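Local coordinates for protein RsfP (Uncultured bacterium, PDB 4GLJ) that probably catalyses the phosphate-dependent cleavage of methylthioadenosine and binds the dye rhodamine B, at residues H186-R189 / Q190-A193. Residues are numbered along the deposited sequence; the frame is centred on the assembly and turned at random. Where two conformers were deposited one is given.
Sequences HWYR and QMQA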
ATOM      1  N   HIS A 186      12.352  -3.740 -12.176  1.00 25.43           N
ATOM      2  CA  HIS A 186      12.165  -3.044 -13.455  0.50 27.21           C
ATOM      3  C   HIS A 186      11.258  -1.856 -13.287  1.00 27.64           C
ATOM      4  O   HIS A 186      11.512  -0.747 -13.828  1.00 27.60           O
ATOM      5  CB  HIS A 186      11.546  -3.986 -14.489  0.50 29.06           C
ATOM      6  CG  HIS A 186      11.314  -3.332 -15.820  0.50 33.32           C
ATOM      7  ND1 HIS A 186      10.172  -2.699 -16.123  0.50 35.06           N
ATOM      8  CD2 HIS A 186      12.138  -3.205 -16.926  0.50 38.60           C
ATOM      9  CE1 HIS A 186      10.252  -2.195 -17.360  0.50 40.07           C
ATOM     10  NE2 HIS A 186      11.463  -2.499 -17.850  0.50 41.99           N
ATOM     11  N   TRP A 187      10.145  -2.069 -12.584  1.00 24.62           N
ATOM     12  CA  TRP A 187       9.196  -0.963 -12.355  1.00 26.33           C
ATOM     13  C   TRP A 187       9.835   0.209 -11.537  1.00 25.03           C
ATOM     14  O   TRP A 187       9.672   1.391 -11.891  1.00 26.85           O
ATOM     15  CB  TRP A 187       7.939  -1.534 -11.620  1.00 27.81           C
ATOM     16  CG  TRP A 187       6.902  -0.509 -11.157  1.00 29.33           C
ATOM     17  CD1 TRP A 187       6.479   0.663 -11.765  1.00 33.39           C
ATOM     18  CD2 TRP A 187       6.107  -0.627  -9.924  1.00 30.58           C
ATOM     19  NE1 TRP A 187       5.467   1.276 -11.017  1.00 39.04           N
ATOM     20  CE2 TRP A 187       5.207   0.517  -9.894  1.00 36.35           C
ATOM     21  CE3 TRP A 187       6.052  -1.587  -8.882  1.00 29.03           C
ATOM     22  CZ2 TRP A 187       4.303   0.719  -8.840  1.00 40.60           C
ATOM     23  CZ3 TRP A 187       5.101  -1.400  -7.843  1.00 31.30           C
ATOM     24  CH2 TRP A 187       4.257  -0.270  -7.830  1.00 37.42           C
ATOM     25  N   TYR A 188      10.605  -0.120 -10.498  1.00 24.73           N
ATOM     26  CA  TYR A 188      11.268   0.934  -9.699  1.00 25.39           C
ATOM     27  C   TYR A 188      12.277   1.709 -10.521  1.00 26.01           C
ATOM     28  O   TYR A 188      12.393   2.960 -10.407  1.00 28.32           O
ATOM     29  CB  TYR A 188      11.984   0.347  -8.493  1.00 22.60           C
ATOM     30  CG  TYR A 188      11.068  -0.458  -7.593  1.00 23.65           C
ATOM     31  CD1 TYR A 188       9.735  -0.072  -7.373  1.00 23.83           C
ATOM     32  CD2 TYR A 188      11.542  -1.588  -6.967  1.00 22.11           C
ATOM     33  CE1 TYR A 188       8.882  -0.812  -6.561  1.00 25.71           C
ATOM     34  CE2 TYR A 188      10.707  -2.352  -6.136  1.00 22.77           C
ATOM     35  CZ  TYR A 188       9.373  -1.932  -5.930  1.00 24.66           C
ATOM     36  OH  TYR A 188       8.537  -2.673  -5.122  1.00 25.70           O
ATOM     37  N   ARG A 189      12.999   0.992 -11.396  1.00 25.29           N
ATOM     38  CA  ARG A 189      13.825   1.657 -12.418  1.00 30.45           C
ATOM     39  C   ARG A 189      13.045   2.615 -13.332  1.00 33.66           C
ATOM     40  O   ARG A 189      13.552   3.730 -13.670  1.00 33.78           O
ATOM     41  CB  ARG A 189      14.662   0.639 -13.257  1.00 35.76           C
ATOM     42  CG  ARG A 189      15.684  -0.190 -12.459  1.00 38.02           C
ATOM     43  CD  ARG A 189      16.507  -1.210 -13.309  1.00 39.89           C
ATOM     44  NE  ARG A 189      16.805  -0.654 -14.633  1.00 47.06           N
ATOM     45  CZ  ARG A 189      17.901   0.022 -15.003  1.00 56.91           C
ATOM     46  NH1 ARG A 189      18.921   0.245 -14.160  1.00 55.47           N
ATOM     47  NH2 ARG A 189      17.993   0.474 -16.257  1.00 60.63           N
ATOM     48  N   GLN A 190      11.833   2.220 -13.767  1.00 31.78           N
ATOM     49  CA  GLN A 190      11.046   3.051 -14.667  1.00 35.82           C
ATOM     50  C   GLN A 190      10.563   4.313 -13.883  1.00 35.50           C
ATOM     51  O   GLN A 190      10.330   5.391 -14.469  1.00 39.00           O
ATOM     52  CB  GLN A 190       9.882   2.194 -15.249  1.00 39.15           C
ATOM     53  CG  GLN A 190       8.776   2.988 -15.928  1.00 50.63           C
ATOM     54  CD  GLN A 190       7.615   2.097 -16.373  1.00 56.70           C
ATOM     55  OE1 GLN A 190       7.819   0.953 -16.784  1.00 61.98           O
ATOM     56  NE2 GLN A 190       6.404   2.608 -16.268  1.00 62.72           N
ATOM     57  N   MET A 191      10.445   4.188 -12.561  1.00 33.39           N
ATOM     58  CA  MET A 191      10.010   5.341 -11.723  1.00 38.48           C
ATOM     59  C   MET A 191      11.221   6.220 -11.420  1.00 37.34           C
ATOM     60  O   MET A 191      11.091   7.147 -10.673  1.00 42.26           O
ATOM     61  CB  MET A 191       9.472   4.884 -10.358  1.00 38.43           C
ATOM     62  CG  MET A 191       8.165   4.117 -10.375  1.00 42.91           C
ATOM     63  SD  MET A 191       7.996   3.088  -8.884  1.00 42.34           S
ATOM     64  CE  MET A 191       8.489   4.122  -7.570  1.00 35.05           C
ATOM     65  N   GLN A 192      12.386   5.891 -11.977  1.00 35.87           N
ATOM     66  CA  GLN A 192      13.659   6.653 -11.766  1.00 39.10           C
ATOM     67  C   GLN A 192      14.206   6.531 -10.350  1.00 35.65           C
ATOM     68  O   GLN A 192      14.821   7.456  -9.877  1.00 39.15           O
ATOM     69  CB  GLN A 192      13.480   8.153 -12.005  1.00 42.87           C
ATOM     70  CG  GLN A 192      12.579   8.532 -13.145  1.00 51.74           C
ATOM     71  CD  GLN A 192      13.308   8.450 -14.435  1.00 55.44           C
ATOM     72  OE1 GLN A 192      13.699   9.464 -14.983  1.00 62.11           O
ATOM     73  NE2 GLN A 192      13.524   7.229 -14.921  1.00 56.06           N
ATOM     74  N   ALA A 193      13.925   5.455  -9.652  1.00 32.39           N
ATOM     75  CA  ALA A 193      14.553   5.240  -8.394  1.00 31.03           C
ATOM     76  C   ALA A 193      15.971   4.664  -8.656  1.00 33.85           C
ATOM     77  O   ALA A 193      16.158   3.936  -9.633  1.00 33.07           O
ATOM     78  CB  ALA A 193      13.737   4.250  -7.574  1.00 28.65           C
TER
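M191 lays its sulfur over W187 at the C-terminal end of helix 182-190, a Met-aromatic contact built onto a Schellman motif, and the pair illustrates how a helix terminus can order side chains as well as backbone. SD stands 3.9 Å from the centroid of the five-membered ring, only 16° off the ring normal, with NE1 its nearest indole atom. The same sulfur meets Y188 quite differently: it lies in the plane of the phenol ring, at the edge, 3.9 Å from CD1. One thioether thus faces one aromatic and abuts the rim of another, while Y188 CD1 itself sits over the same indole face. With CG of W187 anti to the backbone N (chi1 174°), the indole swings toward the helix end, where M191 can cover it. Were the indole of W187 replaced by the methyl of an alanine, SD would probably lose the aromatic face beneath it, leaving the thioether less restrained, and the packing on W187 of the third subunit would probably go too.

Behind these side chains, the backbone fixes M191. Its N donates to W187 O over 3.0 Å, and more weakly to Y188 O. Q192 then takes positive phi (69°), turning the chain so that A193 N reaches back to Y188 O at 3.0 Å, the 6-to-1 bond of the motif, while Q192 N binds R189 O at 3.0 Å from above the carbonyl plane.

Further out, the helix end is part of the interface between subunits: W187 and M191 both pack on W187 of the third subunit, and the amide NE2 of Q190 bonds to Q190 O of the second. R189 is tied back into its own chain, with NH1 bonded to L102 O and the guanidinium in a cation-pi contact with W226. Against the last turn, the methyl CB of A193 rests 3.4 Å from Y188 O.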